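Side-chain contacts in THB11 (Chlamydomonas reinhardtii, PDB 6TD7), which binds a heme that takes up cyanide here and probably oxygen in nature, through a truncated hemoglobin domain forming part of a longer algal protein: residues V28-F31 and Y32-L35; L124-K127 and D128-F131; G12-L15 and Q16-G19; P39-I42 and K43-H46. All coordinates share one frame; numbering follows the deposited sequence. Where two conformers were deposited one is given.

Interaction 1 of 4, residues V28-F31 and Y32-L35; sequences VELF and YRKL. With CYN (cyanide ion), chain C.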
loop_
_atom_site.group_PDB
_atom_site.type_symbol
_atom_site.label_atom_id
_atom_site.label_comp_id
_atom_site.label_asym_id
_atom_site.label_seq_id
_atom_site.Cartn_x
_atom_site.Cartn_y
_atom_site.Cartn_z
ATOM N N VAL A 28 8.444 -3.487 -0.191
ATOM C CA VAL A 28 7.864 -2.422 -1.006
ATOM C C VAL A 28 8.319 -2.543 -2.454
ATOM O O VAL A 28 7.536 -2.329 -3.387
ATOM C CB VAL A 28 8.226 -1.041 -0.427
ATOM C CG1 VAL A 28 7.653 0.073 -1.310
ATOM C CG2 VAL A 28 7.720 -0.917 0.988
ATOM N N GLU A 29 9.591 -2.879 -2.674
ATOM C CA GLU A 29 10.083 -2.972 -4.046
ATOM C C GLU A 29 9.428 -4.133 -4.784
ATOM O O GLU A 29 9.085 -4.012 -5.965
ATOM C CB GLU A 29 11.606 -3.107 -4.051
ATOM C CG GLU A 29 12.318 -1.814 -3.678
ATOM C CD GLU A 29 13.805 -1.991 -3.422
ATOM O OE1 GLU A 29 14.272 -3.146 -3.326
ATOM O OE2 GLU A 29 14.506 -0.964 -3.310
ATOM N N LEU A 30 9.239 -5.263 -4.101
ATOM C CA LEU A 30 8.539 -6.387 -4.715
ATOM C C LEU A 30 7.072 -6.052 -4.952
ATOM O O LEU A 30 6.514 -6.386 -6.005
ATOM C CB LEU A 30 8.694 -7.605 -3.811
ATOM C CG LEU A 30 8.128 -8.957 -4.222
ATOM C CD1 LEU A 30 8.548 -9.317 -5.633
ATOM C CD2 LEU A 30 8.615 -9.993 -3.209
ATOM N N PHE A 31 6.434 -5.403 -3.977
ATOM C CA PHE A 31 5.078 -4.889 -4.164
ATOM C C PHE A 31 4.965 -4.099 -5.460
ATOM O O PHE A 31 4.076 -4.358 -6.282
ATOM C CB PHE A 31 4.699 -4.032 -2.950
ATOM C CG PHE A 31 3.470 -3.180 -3.146
ATOM C CD1 PHE A 31 2.206 -3.747 -3.179
ATOM C CD2 PHE A 31 3.584 -1.802 -3.266
ATOM C CE1 PHE A 31 1.077 -2.954 -3.349
ATOM C CE2 PHE A 31 2.461 -1.003 -3.435
ATOM C CZ PHE A 31 1.207 -1.577 -3.477
ATOM N N TYR A 32 5.860 -3.134 -5.678
ATOM C CA TYR A 32 5.755 -2.329 -6.891
ATOM C C TYR A 32 6.074 -3.143 -8.139
ATOM O O TYR A 32 5.471 -2.916 -9.194
ATOM C CB TYR A 32 6.656 -1.101 -6.798
ATOM C CG TYR A 32 6.003 0.009 -6.014
ATOM C CD1 TYR A 32 4.952 0.744 -6.551
ATOM C CD2 TYR A 32 6.418 0.305 -4.728
ATOM C CE1 TYR A 32 4.340 1.750 -5.824
ATOM C CE2 TYR A 32 5.820 1.306 -4.000
ATOM C CZ TYR A 32 4.783 2.024 -4.546
ATOM O OH TYR A 32 4.211 3.019 -3.792
ATOM N N ARG A 33 6.991 -4.102 -8.046
ATOM C CA ARG A 33 7.247 -4.961 -9.197
ATOM C C ARG A 33 5.982 -5.711 -9.603
ATOM O O ARG A 33 5.644 -5.781 -10.791
ATOM C CB ARG A 33 8.383 -5.930 -8.883
ATOM C CG ARG A 33 9.224 -6.303 -10.091
ATOM C CD ARG A 33 10.700 -6.428 -9.726
ATOM N NE ARG A 33 10.927 -7.541 -8.811
ATOM C CZ ARG A 33 11.590 -7.467 -7.660
ATOM N NH1 ARG A 33 12.133 -6.329 -7.250
ATOM N NH2 ARG A 33 11.719 -8.558 -6.919
ATOM N N LYS A 34 5.259 -6.264 -8.625
ATOM C CA LYS A 34 4.014 -6.960 -8.926
ATOM C C LYS A 34 2.967 -6.014 -9.506
ATOM O O LYS A 34 2.260 -6.367 -10.457
ATOM C CB LYS A 34 3.480 -7.630 -7.659
ATOM C CG LYS A 34 4.327 -8.793 -7.175
ATOM C CD LYS A 34 4.067 -9.101 -5.705
ATOM C CE LYS A 34 4.819 -10.342 -5.251
ATOM N NZ LYS A 34 4.223 -11.594 -5.802
ATOM N N LEU A 35 2.840 -4.812 -8.930
ATOM C CA LEU A 35 1.846 -3.856 -9.407
ATOM C C LEU A 35 2.028 -3.562 -10.889
ATOM O O LEU A 35 1.078 -3.631 -11.676
ATOM C CB LEU A 35 1.942 -2.542 -8.631
ATOM C CG LEU A 35 1.330 -2.342 -7.247
ATOM C CD1 LEU A 35 1.210 -0.830 -6.998
ATOM C CD2 LEU A 35 -0.012 -3.021 -7.075
HETATM C C CYN C . 0.430 3.397 -4.282
HETATM N N CYN C . 1.566 3.407 -4.499
#

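Interaction 2 of 4, residues L124-K127 and D128-F131; sequences LPYK and DAIF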
loop_
_atom_site.group_PDB
_atom_site.type_symbol
_atom_site.label_atom_id
_atom_site.label_comp_id
_atom_site.label_asym_id
_atom_site.label_seq_id
_atom_site.Cartn_x
_atom_site.Cartn_y
_atom_site.Cartn_z
ATOM N N LEU A 124 -6.251 -2.241 5.933
ATOM C CA LEU A 124 -7.602 -2.440 5.424
ATOM C C LEU A 124 -8.466 -1.189 5.499
ATOM O O LEU A 124 -9.173 -0.904 4.519
ATOM C CB LEU A 124 -8.273 -3.594 6.177
ATOM C CG LEU A 124 -9.748 -3.824 5.845
ATOM C CD1 LEU A 124 -9.945 -3.999 4.348
ATOM C CD2 LEU A 124 -10.268 -5.040 6.601
ATOM N N PRO A 125 -8.475 -0.420 6.587
ATOM C CA PRO A 125 -9.330 0.775 6.624
ATOM C C PRO A 125 -9.106 1.721 5.449
ATOM O O PRO A 125 -10.005 2.496 5.102
ATOM C CB PRO A 125 -8.949 1.433 7.960
ATOM C CG PRO A 125 -8.418 0.305 8.801
ATOM C CD PRO A 125 -7.713 -0.604 7.838
ATOM N N TYR A 126 -7.938 1.673 4.815
ATOM C CA TYR A 126 -7.642 2.647 3.767
ATOM C C TYR A 126 -8.288 2.293 2.445
ATOM O O TYR A 126 -8.314 3.142 1.548
ATOM C CB TYR A 126 -6.128 2.826 3.663
ATOM C CG TYR A 126 -5.729 3.615 4.869
ATOM C CD1 TYR A 126 -5.848 4.993 4.875
ATOM C CD2 TYR A 126 -5.364 2.978 6.045
ATOM C CE1 TYR A 126 -5.555 5.721 5.996
ATOM C CE2 TYR A 126 -5.067 3.701 7.176
ATOM C CZ TYR A 126 -5.166 5.072 7.144
ATOM O OH TYR A 126 -4.878 5.813 8.260
ATOM N N LYS A 127 -8.872 1.103 2.325
ATOM C CA LYS A 127 -9.751 0.842 1.194
ATOM C C LYS A 127 -10.995 1.720 1.271
ATOM O O LYS A 127 -11.314 2.443 0.322
ATOM C CB LYS A 127 -10.133 -0.634 1.148
ATOM C CG LYS A 127 -11.037 -0.971 -0.012
ATOM C CD LYS A 127 -11.433 -2.432 0.015
ATOM C CE LYS A 127 -12.396 -2.748 -1.108
ATOM N NZ LYS A 127 -12.720 -4.199 -1.143
ATOM N N ASP A 128 -11.704 1.682 2.404
ATOM C CA ASP A 128 -12.857 2.560 2.590
ATOM C C ASP A 128 -12.464 4.034 2.493
ATOM O O ASP A 128 -13.235 4.857 1.987
ATOM C CB ASP A 128 -13.513 2.274 3.943
ATOM C CG ASP A 128 -14.391 1.033 3.922
ATOM O OD1 ASP A 128 -14.634 0.476 2.830
ATOM O OD2 ASP A 128 -14.848 0.626 5.009
ATOM N N ALA A 129 -11.271 4.388 2.980
ATOM C CA ALA A 129 -10.840 5.779 2.902
ATOM C C ALA A 129 -10.730 6.240 1.455
ATOM O O ALA A 129 -11.163 7.347 1.112
ATOM C CB ALA A 129 -9.501 5.962 3.616
ATOM N N ILE A 130 -10.158 5.402 0.590
ATOM C CA ILE A 130 -9.922 5.807 -0.792
ATOM C C ILE A 130 -11.237 5.974 -1.548
ATOM O O ILE A 130 -11.386 6.904 -2.350
ATOM C CB ILE A 130 -8.995 4.792 -1.488
ATOM C CG1 ILE A 130 -7.553 4.993 -1.012
ATOM C CG2 ILE A 130 -9.092 4.936 -2.997
ATOM C CD1 ILE A 130 -6.613 3.886 -1.405
ATOM N N PHE A 131 -12.208 5.091 -1.316
ATOM C CA PHE A 131 -13.361 4.977 -2.202
ATOM C C PHE A 131 -14.662 5.515 -1.624
ATOM O O PHE A 131 -15.684 5.486 -2.318
ATOM C CB PHE A 131 -13.544 3.509 -2.617
ATOM C CG PHE A 131 -12.393 2.978 -3.412
ATOM C CD1 PHE A 131 -12.225 3.352 -4.736
ATOM C CD2 PHE A 131 -11.457 2.139 -2.834
ATOM C CE1 PHE A 131 -11.151 2.885 -5.472
ATOM C CE2 PHE A 131 -10.384 1.669 -3.566
ATOM C CZ PHE A 131 -10.231 2.043 -4.885
#

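Interaction 3 of 4, residues G12-L15 and Q16-G19; sequences GPLL and QRVG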
loop_
_atom_site.group_PDB
_atom_site.type_symbol
_atom_site.label_atom_id
_atom_site.label_comp_id
_atom_site.label_asym_id
_atom_site.label_seq_id
_atom_site.Cartn_x
_atom_site.Cartn_y
_atom_site.Cartn_z
ATOM N N GLY A 12 8.754 -7.760 20.057
ATOM C CA GLY A 12 8.414 -6.383 20.364
ATOM C C GLY A 12 7.895 -5.607 19.167
ATOM O O GLY A 12 6.828 -5.921 18.640
ATOM N N PRO A 13 8.644 -4.595 18.720
ATOM C CA PRO A 13 8.126 -3.728 17.653
ATOM C C PRO A 13 7.998 -4.451 16.322
ATOM O O PRO A 13 8.816 -5.303 15.965
ATOM C CB PRO A 13 9.161 -2.595 17.577
ATOM C CG PRO A 13 10.409 -3.188 18.122
ATOM C CD PRO A 13 9.981 -4.167 19.176
ATOM N N LEU A 14 6.953 -4.074 15.582
ATOM C CA LEU A 14 6.655 -4.681 14.287
ATOM C C LEU A 14 7.843 -4.624 13.337
ATOM O O LEU A 14 8.069 -5.556 12.555
ATOM C CB LEU A 14 5.444 -3.957 13.692
ATOM C CG LEU A 14 4.901 -4.317 12.316
ATOM C CD1 LEU A 14 4.547 -5.774 12.254
ATOM C CD2 LEU A 14 3.679 -3.462 12.032
ATOM N N LEU A 15 8.614 -3.537 13.386
ATOM C CA LEU A 15 9.730 -3.370 12.459
ATOM C C LEU A 15 10.792 -4.438 12.681
ATOM O O LEU A 15 11.342 -4.991 11.720
ATOM C CB LEU A 15 10.320 -1.970 12.622
ATOM C CG LEU A 15 11.592 -1.592 11.863
ATOM C CD1 LEU A 15 11.375 -1.623 10.365
ATOM C CD2 LEU A 15 12.051 -0.212 12.312
ATOM N N GLN A 16 11.091 -4.741 13.945
ATOM C CA GLN A 16 12.025 -5.814 14.262
ATOM C C GLN A 16 11.437 -7.172 13.913
ATOM O O GLN A 16 12.135 -8.039 13.375
ATOM C CB GLN A 16 12.388 -5.748 15.748
ATOM C CG GLN A 16 13.135 -6.954 16.302
ATOM C CD GLN A 16 13.238 -6.915 17.818
ATOM O OE1 GLN A 16 12.585 -6.102 18.474
ATOM N NE2 GLN A 16 14.060 -7.793 18.380
ATOM N N ARG A 17 10.154 -7.375 14.212
ATOM C CA ARG A 17 9.557 -8.689 14.015
ATOM C C ARG A 17 9.581 -9.093 12.545
ATOM O O ARG A 17 9.895 -10.245 12.223
ATOM C CB ARG A 17 8.136 -8.706 14.582
ATOM C CG ARG A 17 8.123 -8.799 16.109
ATOM C CD ARG A 17 6.726 -8.944 16.702
ATOM N NE ARG A 17 6.013 -7.670 16.770
ATOM C CZ ARG A 17 4.855 -7.409 16.162
ATOM N NH1 ARG A 17 4.244 -8.334 15.433
ATOM N NH2 ARG A 17 4.302 -6.213 16.296
ATOM N N VAL A 18 9.289 -8.158 11.637
ATOM C CA VAL A 18 9.328 -8.473 10.211
ATOM C C VAL A 18 10.746 -8.633 9.675
ATOM O O VAL A 18 10.918 -9.052 8.525
ATOM C CB VAL A 18 8.586 -7.397 9.389
ATOM C CG1 VAL A 18 9.442 -6.157 9.213
ATOM C CG2 VAL A 18 8.175 -7.947 8.028
ATOM N N GLY A 19 11.764 -8.322 10.471
ATOM C CA GLY A 19 13.136 -8.515 10.060
ATOM C C GLY A 19 13.923 -7.256 9.775
ATOM O O GLY A 19 15.040 -7.353 9.256
#

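Interaction 4 of 4, residues P39-I42 and K43-H46; sequences PQLI and KYLH. With HEM (protoporphyrin IX containing Fe), chain B.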
loop_
_atom_site.group_PDB
_atom_site.type_symbol
_atom_site.label_atom_id
_atom_site.label_comp_id
_atom_site.label_asym_id
_atom_site.label_seq_id
_atom_site.Cartn_x
_atom_site.Cartn_y
_atom_site.Cartn_z
ATOM N N PRO A 39 -1.731 -6.626 -15.615
ATOM C CA PRO A 39 -2.334 -5.966 -16.786
ATOM C C PRO A 39 -3.566 -5.131 -16.470
ATOM O O PRO A 39 -3.933 -4.281 -17.289
ATOM C CB PRO A 39 -2.677 -7.141 -17.714
ATOM C CG PRO A 39 -2.857 -8.303 -16.796
ATOM C CD PRO A 39 -1.892 -8.092 -15.662
ATOM N N GLN A 40 -4.220 -5.343 -15.323
ATOM C CA GLN A 40 -5.345 -4.492 -14.942
ATOM C C GLN A 40 -4.880 -3.218 -14.245
ATOM O O GLN A 40 -5.525 -2.173 -14.385
ATOM C CB GLN A 40 -6.316 -5.267 -14.043
ATOM C CG GLN A 40 -7.379 -4.422 -13.325
ATOM C CD GLN A 40 -8.433 -3.831 -14.257
ATOM O OE1 GLN A 40 -8.605 -4.283 -15.390
ATOM N NE2 GLN A 40 -9.151 -2.817 -13.772
ATOM N N LEU A 41 -3.775 -3.273 -13.504
ATOM C CA LEU A 41 -3.306 -2.104 -12.771
ATOM C C LEU A 41 -2.394 -1.211 -13.598
ATOM O O LEU A 41 -2.270 -0.022 -13.291
ATOM C CB LEU A 41 -2.573 -2.538 -11.500
ATOM C CG LEU A 41 -3.400 -3.420 -10.562
ATOM C CD1 LEU A 41 -2.596 -3.775 -9.326
ATOM C CD2 LEU A 41 -4.712 -2.747 -10.180
ATOM N N ILE A 42 -1.766 -1.749 -14.643
ATOM C CA ILE A 42 -0.855 -0.938 -15.444
ATOM C C ILE A 42 -1.594 0.235 -16.078
ATOM O O ILE A 42 -1.003 1.299 -16.307
ATOM C CB ILE A 42 -0.163 -1.839 -16.488
ATOM C CG1 ILE A 42 1.095 -1.160 -17.035
ATOM C CG2 ILE A 42 -1.134 -2.209 -17.606
ATOM C CD1 ILE A 42 2.166 -0.911 -15.987
ATOM N N LYS A 43 -2.896 0.074 -16.351
ATOM C CA LYS A 43 -3.711 1.184 -16.832
ATOM C C LYS A 43 -3.517 2.438 -15.993
ATOM O O LYS A 43 -3.614 3.560 -16.503
ATOM C CB LYS A 43 -5.200 0.822 -16.796
ATOM C CG LYS A 43 -5.568 -0.557 -17.306
ATOM C CD LYS A 43 -7.084 -0.756 -17.277
ATOM C CE LYS A 43 -7.455 -2.209 -17.530
ATOM N NZ LYS A 43 -8.878 -2.375 -17.941
ATOM N N TYR A 44 -3.281 2.263 -14.695
ATOM C CA TYR A 44 -3.180 3.364 -13.755
ATOM C C TYR A 44 -1.750 3.821 -13.514
ATOM O O TYR A 44 -1.552 4.898 -12.941
ATOM C CB TYR A 44 -3.812 2.957 -12.414
ATOM C CG TYR A 44 -5.184 2.332 -12.549
ATOM C CD1 TYR A 44 -6.262 3.069 -13.017
ATOM C CD2 TYR A 44 -5.403 1.004 -12.209
ATOM C CE1 TYR A 44 -7.523 2.505 -13.143
ATOM C CE2 TYR A 44 -6.662 0.428 -12.331
ATOM C CZ TYR A 44 -7.718 1.184 -12.800
ATOM O OH TYR A 44 -8.974 0.625 -12.927
ATOM N N LEU A 45 -0.752 3.044 -13.947
ATOM C CA LEU A 45 0.626 3.263 -13.539
ATOM C C LEU A 45 1.607 3.495 -14.681
ATOM O O LEU A 45 2.738 3.920 -14.413
ATOM C CB LEU A 45 1.126 2.060 -12.719
ATOM C CG LEU A 45 0.360 1.700 -11.448
ATOM C CD1 LEU A 45 0.721 0.294 -11.013
ATOM C CD2 LEU A 45 0.671 2.690 -10.349
ATOM N N HIS A 46 1.224 3.233 -15.932
ATOM C CA HIS A 46 2.204 3.255 -17.015
ATOM C C HIS A 46 2.833 4.634 -17.180
ATOM O O HIS A 46 3.965 4.744 -17.662
ATOM C CB HIS A 46 1.554 2.809 -18.327
ATOM C CG HIS A 46 0.632 3.826 -18.918
ATOM N ND1 HIS A 46 1.061 4.795 -19.800
ATOM C CD2 HIS A 46 -0.695 4.032 -18.747
ATOM C CE1 HIS A 46 0.037 5.553 -20.149
ATOM N NE2 HIS A 46 -1.039 5.112 -19.523
HETATM C CHA HEM B . -0.450 7.456 -4.007
HETATM C CHB HEM B . -2.012 4.418 -7.490
HETATM C CHC HEM B . -2.615 0.816 -4.285
HETATM C CHD HEM B . -1.495 3.983 -0.708
HETATM C C1A HEM B . -0.784 6.951 -5.251
HETATM C C2A HEM B . -0.658 7.598 -6.549
HETATM C C3A HEM B . -1.091 6.742 -7.480
HETATM C C4A HEM B . -1.509 5.523 -6.831
HETATM C CMA HEM B . -1.141 6.983 -9.003
HETATM C CAA HEM B . -0.103 9.010 -6.855
HETATM C CBA HEM B . -0.831 10.099 -6.085
HETATM C CGA HEM B . -0.074 11.398 -6.232
HETATM O O1A HEM B . -0.680 12.462 -5.947
HETATM O O2A HEM B . 1.123 11.377 -6.626
HETATM C C1B HEM B . -2.252 3.174 -6.941
HETATM C C2B HEM B . -2.592 1.975 -7.678
HETATM C C3B HEM B . -2.770 0.978 -6.806
HETATM C C4B HEM B . -2.543 1.504 -5.475
HETATM C CMB HEM B . -2.736 1.875 -9.211
HETATM C CAB HEM B . -3.141 -0.473 -7.186
HETATM C CBB HEM B . -3.595 -1.347 -6.285
HETATM C C1C HEM B . -2.337 1.384 -3.060
HETATM C C2C HEM B . -2.335 0.653 -1.823
HETATM C C3C HEM B . -2.051 1.500 -0.837
HETATM C C4C HEM B . -1.819 2.823 -1.398
HETATM C CMC HEM B . -2.655 -0.851 -1.676
HETATM C CAC HEM B . -1.963 1.078 0.640
HETATM C CBC HEM B . -2.380 1.916 1.588
HETATM C C1D HEM B . -1.030 5.152 -1.292
HETATM C C2D HEM B . -0.348 6.235 -0.615
HETATM C C3D HEM B . -0.072 7.185 -1.518
HETATM C C4D HEM B . -0.545 6.748 -2.814
HETATM C CMD HEM B . -0.021 6.262 0.893
HETATM C CAD HEM B . 0.678 8.505 -1.271
HETATM C CBD HEM B . -0.206 9.628 -0.765
HETATM C CGD HEM B . 0.774 10.728 -0.459
HETATM O O1D HEM B . 1.154 10.882 0.731
HETATM O O2D HEM B . 1.200 11.423 -1.418
HETATM N NA HEM B . -1.309 5.686 -5.471
HETATM N NB HEM B . -2.226 2.849 -5.596
HETATM N NC HEM B . -2.006 2.708 -2.770
HETATM N ND HEM B . -1.129 5.504 -2.629
HETATM FE FE HEM B . -1.636 4.205 -4.079
#

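Interaction 1 of 4, residues V28-F31 and Y32-L35
Tyr32 is joined to Val28 through its backbone and to the bound cyanide through its side chain. Its N-H bonds to Val28 O at 3.0 Å. Its OH donates a 2.8 Å hydrogen bond to cyanide N, which approaches near the plane of the ring at its hydroxyl edge. The segments are two consecutive turns of helix 21-36, the B helix of the truncated hemoglobin fold. A tyrosine at this place on the B helix is the usual distal residue that steadies a ligand on heme iron in this family. Leu53 and Gln57 of helix 50-64 complete the cyanide pocket. The helix bonds continue from Arg33 N to Glu29 O, Lys34 N to Leu30 O and Leu35 N to Phe31 O.

Val28 and Phe31 pack against the Tyr32 ring within the helix; Leu53 and Gln57 touch it from helix 50-64. Val28 CG1 is anti to its own backbone N (chi1 178°) and meets the ring edge at Tyr32 CE2, 3.5 Å away. Phe31 turns its edge toward one face of Tyr32, a T-shaped pair with ring planes at 70° and centroids 5.0 Å apart. Phe31 also stacks edge-to-face with Phe102.

Leu30 and Lys34 meet on the side facing helix 92-108. Lys34 CE lies 3.7 Å from Leu30 CG, and Lys34 NZ goes on to salt bridges with Glu104 and Glu108. Leu35 covers one face of the Phe31 ring. Its CG makes a CH-pi contact 4.1 Å from the ring centroid, and its CD1 comes to 3.6 Å from Phe31 CZ.

Interaction 2 of 4, residues L124-K127 and D128-F131
Ile130 lies against the carbonyl of Tyr126, one helical turn earlier. Both belong to helix 125-131, the last helix of this globin domain, which comes after helix 113-123 in the chain and probably corresponds to the end of the H helix. The backbone N of Ile130 bonds to Tyr126 O at 3.1 Å, with the donor 42° out of the carbonyl plane. A weak second bond runs from the same N to Lys127 O.

From there the side chain can be followed outward. CB sits 3.5 Å from Tyr126 O. CG1 stands beside its own backbone N (chi1 -75°), and this brings it to 3.2 Å from Tyr126 O. CD1 extends onward but is still 3.5 Å from that oxygen. The other branch, CG2, lies over the centre of the neighbouring Phe131 ring, 3.4 Å above its plane, which is tight packing. Further out, Ile130 touches Val77 and His81 of helix 77-88. His81 is the axial ligand of the heme iron, so Ile130 packs against the proximal ligand.

The flanking residues bind the helix to its neighbours. Tyr126 places ring atom CD1 4.0 Å from Ala129 CB and pairs edge-to-face with Phe60. The Lys127 chain is fully extended, and NZ forms a salt bridge with Asp96 of helix 92-108. Phe131 N bonds to Lys127 O. The same oxygen also lies near the plane of the Phe131 ring, at its edge, 3.2 Å from CD2.

Interaction 3 of 4, residues G12-L15 and Q16-G19
Arg17 folds back along its own helix to reach Gly12, the first modelled residue. Its NE donates to Gly12 O at 2.7 Å with an N-H...O angle of 161°. The oxygen lies near the guanidinium plane, but NE stands well above the plane of the Gly12 carbonyl. A bend at chi3 (-79°) turns the guanidinium so that one face lies over Leu14 CA, with NH2 3.6 Å from Leu14 CB. Beyond this, NH1 forms a salt bridge with Glu118 of helix 113-123.

These residues form helix 14-17, a single short turn and the first helix of the modelled chain, probably the remnant of the globin A helix. Pro13 is the N-cap residue, and its carbonyl takes the bond from Arg17 N. At the other end Gly19 has positive phi and closes a Schellman motif, with Gly19 N bonded to Gln16 O.

Gln16 is extended, and its OE1 reaches the Pro13 ring at CD, 3.3 Å away. Val18 holds CG1 in the crowded position between backbone N and carbonyl carbon (chi1 78°). That branch lies 3.4 Å from Leu15 O. Leu14 and Val18 both pack on Leu115.

Interaction 4 of 4, residues P39-I42 and K43-H46
Ile42 O is gripped by two backbone N-H groups, those of Leu45 at 2.9 Å and His46 at 3.0 Å. They use the oxygen differently. His46 N lies in the carbonyl plane, while Leu45 N stands 65° out of it. Tyr44 N bonds to Leu41 O, an i+3 to i bond like that of Leu45 to Ile42. Such bonds are those of a 3-10 turn and suit the short helix 42-45, which probably matches the C helix of the globin fold. It borders the heme pocket just after helix 21-36.

On the outer side Gln40 meets Lys43. The Gln40 chain bends at chi2 (69°), and this brings OE1 to 3.2 Å from Lys43 NZ, a weak hydrogen bond. The other end of the amide, NE2, bonds to Asp94. Tyr44 OH makes a weak bond to the same carboxylate, so Asp94 links both to helix 92-108. The Tyr44 ring also pairs edge-to-face with Phe90, and its CE2 passes 3.5 Å from Gln40 O.

His46 turns its ring edge toward Ile42 O, with CD2 3.7 Å away.

The inner side belongs to the heme. Leu41, Tyr44 and Leu45 all line its pocket and gather round one edge of the porphyrin. Tyr44 CB lies 3.5 Å from the heme methyl CMB. Leu45 CD2 touches the same methyl. Leu41 CD1 packs on the vinyl group, 4.0 Å from heme CAB.

How the interactions relate
From the N terminus the order is interaction 3, 1, 4 and 2. Each is local, within one helix or turn. They lie in series, so none nests in or crosses another, and none closes a long loop. Interaction 3 comes first, at helix 14-17, just before helix 21-36, which carries interaction 1. Interaction 4 follows that helix and touches interaction 1 directly: Leu35 CD2 packs on Leu41 CD1 at 3.5 Å. Together these two border the heme pocket, one toward the cyanide and one at the porphyrin edge. Interaction 2 lies across the chain's centre from interaction 1, on the His81 side. Interaction 3 is farthest from interaction 4, with centres about 32 Å apart.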